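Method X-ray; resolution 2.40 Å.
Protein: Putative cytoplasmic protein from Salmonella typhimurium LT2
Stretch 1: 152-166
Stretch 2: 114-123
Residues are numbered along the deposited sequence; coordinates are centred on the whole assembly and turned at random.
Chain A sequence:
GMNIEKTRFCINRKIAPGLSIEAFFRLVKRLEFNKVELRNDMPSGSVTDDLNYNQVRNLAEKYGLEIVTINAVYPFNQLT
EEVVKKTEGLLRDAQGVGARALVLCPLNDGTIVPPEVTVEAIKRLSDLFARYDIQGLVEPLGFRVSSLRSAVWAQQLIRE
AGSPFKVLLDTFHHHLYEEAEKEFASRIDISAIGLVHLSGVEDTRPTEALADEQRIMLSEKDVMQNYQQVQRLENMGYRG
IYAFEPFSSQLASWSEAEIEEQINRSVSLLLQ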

ATOM      1  N   VAL A 152     -12.351  -5.224  -7.960  1.00 45.99           N
ATOM      2  CA  VAL A 152     -12.830  -5.953  -9.141  1.00 45.34           C
ATOM      3  C   VAL A 152     -12.979  -5.008 -10.340  1.00 45.84           C
ATOM      4  O   VAL A 152     -12.487  -5.291 -11.430  1.00 46.61           O
ATOM      5  CB  VAL A 152     -14.189  -6.650  -8.839  1.00 44.14           C
ATOM      6  CG1 VAL A 152     -14.928  -7.024 -10.135  1.00 45.78           C
ATOM      7  CG2 VAL A 152     -13.990  -7.857  -7.952  1.00 40.76           C
ATOM      8  N   TRP A 153     -13.661  -3.892 -10.113  1.00 45.48           N
ATOM      9  CA  TRP A 153     -13.920  -2.879 -11.134  1.00 45.44           C
ATOM     10  C   TRP A 153     -12.604  -2.210 -11.556  1.00 45.43           C
ATOM     11  O   TRP A 153     -12.403  -1.939 -12.736  1.00 44.62           O
ATOM     12  CB  TRP A 153     -14.932  -1.865 -10.590  1.00 44.66           C
ATOM     13  CG  TRP A 153     -15.324  -0.750 -11.484  1.00 45.05           C
ATOM     14  CD1 TRP A 153     -15.111   0.576 -11.263  1.00 45.04           C
ATOM     15  CD2 TRP A 153     -16.032  -0.841 -12.736  1.00 45.05           C
ATOM     16  NE1 TRP A 153     -15.631   1.320 -12.300  1.00 47.48           N
ATOM     17  CE2 TRP A 153     -16.210   0.477 -13.212  1.00 41.06           C
ATOM     18  CE3 TRP A 153     -16.541  -1.909 -13.494  1.00 50.07           C
ATOM     19  CZ2 TRP A 153     -16.872   0.766 -14.419  1.00 49.48           C
ATOM     20  CZ3 TRP A 153     -17.216  -1.616 -14.714  1.00 50.01           C
ATOM     21  CH2 TRP A 153     -17.368  -0.290 -15.154  1.00 47.78           C
ATOM     22  N   ALA A 154     -11.711  -1.971 -10.591  1.00 45.24           N
ATOM     23  CA  ALA A 154     -10.382  -1.448 -10.890  1.00 45.74           C
ATOM     24  C   ALA A 154      -9.604  -2.380 -11.836  1.00 45.25           C
ATOM     25  O   ALA A 154      -8.931  -1.915 -12.750  1.00 44.21           O
ATOM     26  CB  ALA A 154      -9.596  -1.219  -9.602  1.00 46.92           C
ATOM     27  N   GLN A 155      -9.686  -3.688 -11.595  1.00 45.32           N
ATOM     28  CA  GLN A 155      -9.029  -4.665 -12.461  1.00 45.80           C
ATOM     29  C   GLN A 155      -9.619  -4.628 -13.882  1.00 45.52           C
ATOM     30  O   GLN A 155      -8.908  -4.772 -14.871  1.00 45.97           O
ATOM     31  CB  GLN A 155      -9.133  -6.086 -11.878  1.00 44.71           C
ATOM     32  CG  GLN A 155      -8.297  -6.303 -10.650  1.00 44.08           C
ATOM     33  CD  GLN A 155      -8.341  -7.743 -10.120  1.00 46.55           C
ATOM     34  OE1 GLN A 155      -9.345  -8.464 -10.262  1.00 46.51           O
ATOM     35  NE2 GLN A 155      -7.232  -8.168  -9.510  1.00 43.86           N
ATOM     36  N   GLN A 156     -10.921  -4.402 -13.968  1.00 45.82           N
ATOM     37  CA  GLN A 156     -11.593  -4.324 -15.261  1.00 46.78           C
ATOM     38  C   GLN A 156     -11.117  -3.121 -16.073  1.00 45.13           C
ATOM     39  O   GLN A 156     -10.869  -3.229 -17.281  1.00 44.51           O
ATOM     40  CB  GLN A 156     -13.104  -4.252 -15.072  1.00 46.02           C
ATOM     41  CG  GLN A 156     -13.862  -4.594 -16.323  1.00 49.41           C
ATOM     42  CD  GLN A 156     -15.328  -4.252 -16.222  1.00 48.56           C
ATOM     43  OE1 GLN A 156     -16.087  -4.876 -15.458  1.00 47.09           O
ATOM     44  NE2 GLN A 156     -15.741  -3.249 -16.989  1.00 46.07           N
ATOM     45  N   LEU A 157     -11.011  -1.984 -15.404  1.00 45.43           N
ATOM     46  CA  LEU A 157     -10.594  -0.743 -16.047  1.00 45.57           C
ATOM     47  C   LEU A 157      -9.162  -0.853 -16.570  1.00 45.68           C
ATOM     48  O   LEU A 157      -8.869  -0.403 -17.679  1.00 45.71           O
ATOM     49  CB  LEU A 157     -10.734   0.431 -15.058  1.00 44.99           C
ATOM     50  CG  LEU A 157     -12.176   0.757 -14.603  1.00 43.89           C
ATOM     51  CD1 LEU A 157     -12.179   2.008 -13.801  1.00 42.69           C
ATOM     52  CD2 LEU A 157     -13.187   0.897 -15.775  1.00 43.80           C
ATOM     53  N   ILE A 158      -8.291  -1.459 -15.763  1.00 45.39           N
ATOM     54  CA  ILE A 158      -6.899  -1.726 -16.151  1.00 45.39           C
ATOM     55  C   ILE A 158      -6.834  -2.564 -17.447  1.00 46.25           C
ATOM     56  O   ILE A 158      -6.070  -2.243 -18.374  1.00 44.49           O
ATOM     57  CB  ILE A 158      -6.108  -2.376 -14.965  1.00 45.97           C
ATOM     58  CG1 ILE A 158      -5.800  -1.292 -13.919  1.00 45.21           C
ATOM     59  CG2 ILE A 158      -4.807  -3.042 -15.402  1.00 42.26           C
ATOM     60  CD1 ILE A 158      -5.313  -1.802 -12.585  1.00 45.88           C
ATOM     61  N   ARG A 159      -7.659  -3.608 -17.515  1.00 45.80           N
ATOM     62  CA  ARG A 159      -7.750  -4.430 -18.723  1.00 46.02           C
ATOM     63  C   ARG A 159      -8.232  -3.641 -19.925  1.00 45.96           C
ATOM     64  O   ARG A 159      -7.713  -3.799 -21.023  1.00 46.66           O
ATOM     65  CB  ARG A 159      -8.678  -5.628 -18.531  1.00 45.97           C
ATOM     66  CG  ARG A 159      -8.208  -6.652 -17.521  1.00 46.25           C
ATOM     67  CD  ARG A 159      -8.926  -7.961 -17.699  1.00 47.69           C
ATOM     68  NE  ARG A 159     -10.373  -7.855 -17.447  1.00 52.32           N
ATOM     69  CZ  ARG A 159     -10.964  -7.960 -16.251  1.00 46.19           C
ATOM     70  NH1 ARG A 159     -10.248  -8.152 -15.152  1.00 46.77           N
ATOM     71  NH2 ARG A 159     -12.284  -7.866 -16.156  1.00 44.50           N
ATOM     72  N   GLU A 160      -9.228  -2.796 -19.729  1.00 46.20           N
ATOM     73  CA  GLU A 160      -9.754  -1.990 -20.821  1.00 46.86           C
ATOM     74  C   GLU A 160      -8.711  -0.992 -21.336  1.00 45.37           C
ATOM     75  O   GLU A 160      -8.638  -0.711 -22.535  1.00 45.44           O
ATOM     76  CB  GLU A 160     -10.973  -1.255 -20.303  1.00 49.51           C
ATOM     77  CG  GLU A 160     -11.780  -0.558 -21.328  1.00 49.57           C
ATOM     78  CD  GLU A 160     -12.924   0.148 -20.671  1.00 56.82           C
ATOM     79  OE1 GLU A 160     -13.577  -0.472 -19.783  1.00 53.54           O
ATOM     80  OE2 GLU A 160     -13.154   1.319 -21.042  1.00 61.75           O
ATOM     81  N   ALA A 161      -7.896  -0.493 -20.410  1.00 45.47           N
ATOM     82  CA  ALA A 161      -6.766   0.377 -20.717  1.00 45.47           C
ATOM     83  C   ALA A 161      -5.586  -0.338 -21.404  1.00 45.02           C
ATOM     84  O   ALA A 161      -4.691   0.321 -21.954  1.00 44.96           O
ATOM     85  CB  ALA A 161      -6.280   1.053 -19.438  1.00 45.97           C
ATOM     86  N   GLY A 162      -5.596  -1.672 -21.394  1.00 44.77           N
ATOM     87  CA  GLY A 162      -4.495  -2.468 -21.940  1.00 44.51           C
ATOM     88  C   GLY A 162      -3.194  -2.257 -21.168  1.00 45.05           C
ATOM     89  O   GLY A 162      -2.102  -2.262 -21.756  1.00 45.16           O
ATOM     90  N   SER A 163      -3.314  -2.074 -19.850  1.00 45.01           N
ATOM     91  CA  SER A 163      -2.202  -1.665 -19.004  1.00 44.49           C
ATOM     92  C   SER A 163      -1.568  -2.845 -18.279  1.00 44.70           C
ATOM     93  O   SER A 163      -2.249  -3.793 -17.904  1.00 44.80           O
ATOM     94  CB  SER A 163      -2.710  -0.666 -17.967  1.00 45.09           C
ATOM     95  OG  SER A 163      -1.815  -0.518 -16.865  1.00 45.34           O
ATOM     96  N   PRO A 164      -0.260  -2.784 -18.033  1.00 44.97           N
ATOM     97  CA  PRO A 164       0.396  -3.788 -17.175  1.00 45.46           C
ATOM     98  C   PRO A 164       0.236  -3.546 -15.666  1.00 45.40           C
ATOM     99  O   PRO A 164       0.723  -4.344 -14.867  1.00 47.39           O
ATOM    100  CB  PRO A 164       1.877  -3.607 -17.519  1.00 46.26           C
ATOM    101  CG  PRO A 164       1.984  -2.128 -17.818  1.00 43.95           C
ATOM    102  CD  PRO A 164       0.703  -1.781 -18.526  1.00 44.24           C
ATOM    103  N   PHE A 165      -0.408  -2.449 -15.287  1.00 44.57           N
ATOM    104  CA  PHE A 165      -0.649  -2.134 -13.886  1.00 44.62           C
ATOM    105  C   PHE A 165      -1.400  -3.234 -13.181  1.00 45.34           C
ATOM    106  O   PHE A 165      -2.076  -4.054 -13.817  1.00 44.80           O
ATOM    107  CB  PHE A 165      -1.451  -0.833 -13.714  1.00 45.22           C
ATOM    108  CG  PHE A 165      -0.664   0.441 -13.959  1.00 41.44           C
ATOM    109  CD1 PHE A 165       0.649   0.424 -14.446  1.00 43.92           C
ATOM    110  CD2 PHE A 165      -1.264   1.670 -13.723  1.00 44.72           C
ATOM    111  CE1 PHE A 165       1.341   1.609 -14.678  1.00 45.41           C
ATOM    112  CE2 PHE A 165      -0.578   2.854 -13.939  1.00 42.47           C
ATOM    113  CZ  PHE A 165       0.732   2.830 -14.407  1.00 41.73           C
ATOM    114  N   LYS A 166      -1.243  -3.259 -11.851  1.00 45.65           N
ATOM    115  CA  LYS A 166      -1.947  -4.210 -11.000  1.00 45.23           C
ATOM    116  C   LYS A 166      -2.670  -3.489  -9.859  1.00 45.22           C
ATOM    117  O   LYS A 166      -2.424  -2.326  -9.572  1.00 44.64           O
ATOM    118  CB  LYS A 166      -0.974  -5.237 -10.429  1.00 44.49           C
ATOM    119  CG  LYS A 166      -0.526  -6.321 -11.411  1.00 45.90           C
ATOM    120  CD  LYS A 166       0.607  -7.146 -10.816  1.00 44.58           C
ATOM    121  CE  LYS A 166       0.666  -8.559 -11.368  1.00 53.95           C
ATOM    122  NZ  LYS A 166       1.501  -8.710 -12.590  1.00 51.85           N
TER
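Stretch 2, residues 114-123: PPEVTVEAIK

Stretch 2 is helical from Pro115 through Lys123, with Pro114 at the N-cap position, and it packs against the helix that stretch 1 carries to about Ala161. The two axes approach to 8.7 Å and cross at -60°, their N-to-C directions inclined rather than parallel. The backbones come nearest where Ala161, at the last turn of its helix, meets Lys123, their CA atoms 5.4 Å apart. Proline suits position 115: in the first turn of a helix its missing amide hydrogen costs no bond, and the Thr118 N to Pro114 O hydrogen bond, 3.1 Å, opens the regular series. Stretch 1 ends its helix in a Schellman motif at Gly162, whose positive phi favours glycine.

No hydrogen bond joins the stretches; the contact is largely apolar. Leu157 is the knob, seated among Pro115, Thr118, Val119 and Ile122. Its branched end reaches two sides of this hole, with CD1 3.7 Å from Thr118 CG2 and CD2 3.8 Å from Val119 CG2. Thr118 turns its methyl to Leu157, while its hydroxyl is hydrogen-bonded elsewhere in the structure. Farther toward the N-termini, Trp153 points sideways at CA-to-CB, yet its long ring brings CZ2 within 3.7 Å of Pro115 CB.

Ile122 has the largest covered area and uses both ends of its branched side chain: CD1 lies 3.9 Å from Ile158 CG1, while CG2 lies 3.7 Å from Ala161 CB and 3.6 Å from Ser163 CB. The small side chain of Ala161 accompanies the close backbone approach, and Lys123 lays its aliphatic portion alongside, CG 3.5 Å from Ala161 O. Beyond the helix, Ser163 OG accepts a 2.9 Å hydrogen bond from Phe165 N, and Phe165 CD2 meets Ile122 CG2 at 4.2 Å.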

ATOM      1  N   PRO A 114     -15.780   9.641 -14.142  1.00 45.14           N
ATOM      2  CA  PRO A 114     -16.360   8.607 -15.004  1.00 45.55           C
ATOM      3  C   PRO A 114     -15.336   7.519 -15.286  1.00 46.12           C
ATOM      4  O   PRO A 114     -14.122   7.827 -15.355  1.00 45.88           O
ATOM      5  CB  PRO A 114     -16.694   9.345 -16.303  1.00 43.41           C
ATOM      6  CG  PRO A 114     -16.589  10.772 -15.982  1.00 46.43           C
ATOM      7  CD  PRO A 114     -15.643  10.923 -14.848  1.00 44.93           C
ATOM      8  N   PRO A 115     -15.802   6.252 -15.437  1.00 45.92           N
ATOM      9  CA  PRO A 115     -14.880   5.177 -15.818  1.00 45.72           C
ATOM     10  C   PRO A 115     -14.044   5.473 -17.079  1.00 44.54           C
ATOM     11  O   PRO A 115     -12.891   5.065 -17.139  1.00 45.00           O
ATOM     12  CB  PRO A 115     -15.795   3.947 -15.999  1.00 44.92           C
ATOM     13  CG  PRO A 115     -17.171   4.467 -16.040  1.00 45.49           C
ATOM     14  CD  PRO A 115     -17.167   5.737 -15.247  1.00 45.77           C
ATOM     15  N   GLU A 116     -14.613   6.184 -18.054  1.00 44.95           N
ATOM     16  CA  GLU A 116     -13.875   6.559 -19.292  1.00 44.90           C
ATOM     17  C   GLU A 116     -12.670   7.423 -18.980  1.00 44.76           C
ATOM     18  O   GLU A 116     -11.592   7.232 -19.562  1.00 44.29           O
ATOM     19  CB  GLU A 116     -14.736   7.332 -20.291  1.00 43.28           C
ATOM     20  CG  GLU A 116     -15.978   6.594 -20.806  1.00 49.33           C
ATOM     21  CD  GLU A 116     -17.252   6.914 -20.013  1.00 43.11           C
ATOM     22  OE1 GLU A 116     -17.143   7.090 -18.784  1.00 37.18           O
ATOM     23  OE2 GLU A 116     -18.344   6.987 -20.627  1.00 40.88           O
ATOM     24  N   VAL A 117     -12.855   8.366 -18.052  1.00 44.49           N
ATOM     25  CA  VAL A 117     -11.767   9.246 -17.625  1.00 44.21           C
ATOM     26  C   VAL A 117     -10.703   8.471 -16.827  1.00 45.41           C
ATOM     27  O   VAL A 117      -9.515   8.694 -17.020  1.00 46.08           O
ATOM     28  CB  VAL A 117     -12.298  10.453 -16.813  1.00 44.60           C
ATOM     29  CG1 VAL A 117     -11.188  11.230 -16.155  1.00 41.16           C
ATOM     30  CG2 VAL A 117     -13.121  11.355 -17.713  1.00 43.69           C
ATOM     31  N   THR A 118     -11.118   7.574 -15.930  1.00 44.88           N
ATOM     32  CA  THR A 118     -10.160   6.727 -15.209  1.00 45.05           C
ATOM     33  C   THR A 118      -9.336   5.866 -16.178  1.00 45.08           C
ATOM     34  O   THR A 118      -8.133   5.744 -16.030  1.00 45.01           O
ATOM     35  CB  THR A 118     -10.842   5.820 -14.098  1.00 44.65           C
ATOM     36  OG1 THR A 118     -11.355   6.635 -13.048  1.00 44.73           O
ATOM     37  CG2 THR A 118      -9.871   4.843 -13.457  1.00 42.52           C
ATOM     38  N   VAL A 119      -9.996   5.244 -17.144  1.00 45.20           N
ATOM     39  CA  VAL A 119      -9.312   4.427 -18.139  1.00 45.17           C
ATOM     40  C   VAL A 119      -8.275   5.260 -18.920  1.00 46.19           C
ATOM     41  O   VAL A 119      -7.109   4.840 -19.070  1.00 46.66           O
ATOM     42  CB  VAL A 119     -10.320   3.771 -19.095  1.00 44.19           C
ATOM     43  CG1 VAL A 119      -9.634   3.226 -20.322  1.00 44.95           C
ATOM     44  CG2 VAL A 119     -11.043   2.648 -18.385  1.00 44.13           C
ATOM     45  N   GLU A 120      -8.695   6.431 -19.414  1.00 45.84           N
ATOM     46  CA  GLU A 120      -7.764   7.354 -20.045  1.00 45.49           C
ATOM     47  C   GLU A 120      -6.570   7.686 -19.138  1.00 45.23           C
ATOM     48  O   GLU A 120      -5.428   7.744 -19.589  1.00 45.17           O
ATOM     49  CB  GLU A 120      -8.405   8.673 -20.493  1.00 46.38           C
ATOM     50  CG  GLU A 120      -7.575   9.393 -21.574  1.00 48.78           C
ATOM     51  CD  GLU A 120      -7.364   8.523 -22.848  1.00 54.95           C
ATOM     52  OE1 GLU A 120      -8.262   7.685 -23.157  1.00 60.62           O
ATOM     53  OE2 GLU A 120      -6.316   8.664 -23.536  1.00 56.23           O
ATOM     54  N   ALA A 121      -6.818   7.902 -17.861  1.00 44.28           N
ATOM     55  CA  ALA A 121      -5.717   8.186 -16.928  1.00 43.96           C
ATOM     56  C   ALA A 121      -4.749   7.000 -16.776  1.00 44.90           C
ATOM     57  O   ALA A 121      -3.532   7.168 -16.692  1.00 45.78           O
ATOM     58  CB  ALA A 121      -6.256   8.611 -15.548  1.00 43.31           C
ATOM     59  N   ILE A 122      -5.292   5.792 -16.730  1.00 44.95           N
ATOM     60  CA  ILE A 122      -4.473   4.596 -16.630  1.00 44.96           C
ATOM     61  C   ILE A 122      -3.612   4.449 -17.881  1.00 46.07           C
ATOM     62  O   ILE A 122      -2.415   4.135 -17.758  1.00 47.33           O
ATOM     63  CB  ILE A 122      -5.299   3.314 -16.363  1.00 44.67           C
ATOM     64  CG1 ILE A 122      -5.920   3.354 -14.966  1.00 46.13           C
ATOM     65  CG2 ILE A 122      -4.437   2.065 -16.452  1.00 44.85           C
ATOM     66  CD1 ILE A 122      -7.012   2.317 -14.773  1.00 46.87           C
ATOM     67  N   LYS A 123      -4.193   4.680 -19.065  1.00 45.87           N
ATOM     68  CA  LYS A 123      -3.435   4.601 -20.334  1.00 45.36           C
ATOM     69  C   LYS A 123      -2.258   5.560 -20.340  1.00 44.61           C
ATOM     70  O   LYS A 123      -1.133   5.165 -20.641  1.00 44.26           O
ATOM     71  CB  LYS A 123      -4.321   4.899 -21.565  1.00 46.11           C
ATOM     72  CG  LYS A 123      -5.274   3.758 -21.980  1.00 44.60           C
ATOM     73  CD  LYS A 123      -6.169   4.176 -23.167  1.00 46.79           C
ATOM     74  CE  LYS A 123      -7.006   3.000 -23.735  1.00 47.56           C
ATOM     75  NZ  LYS A 123      -8.277   3.419 -24.441  1.00 46.54           N
TER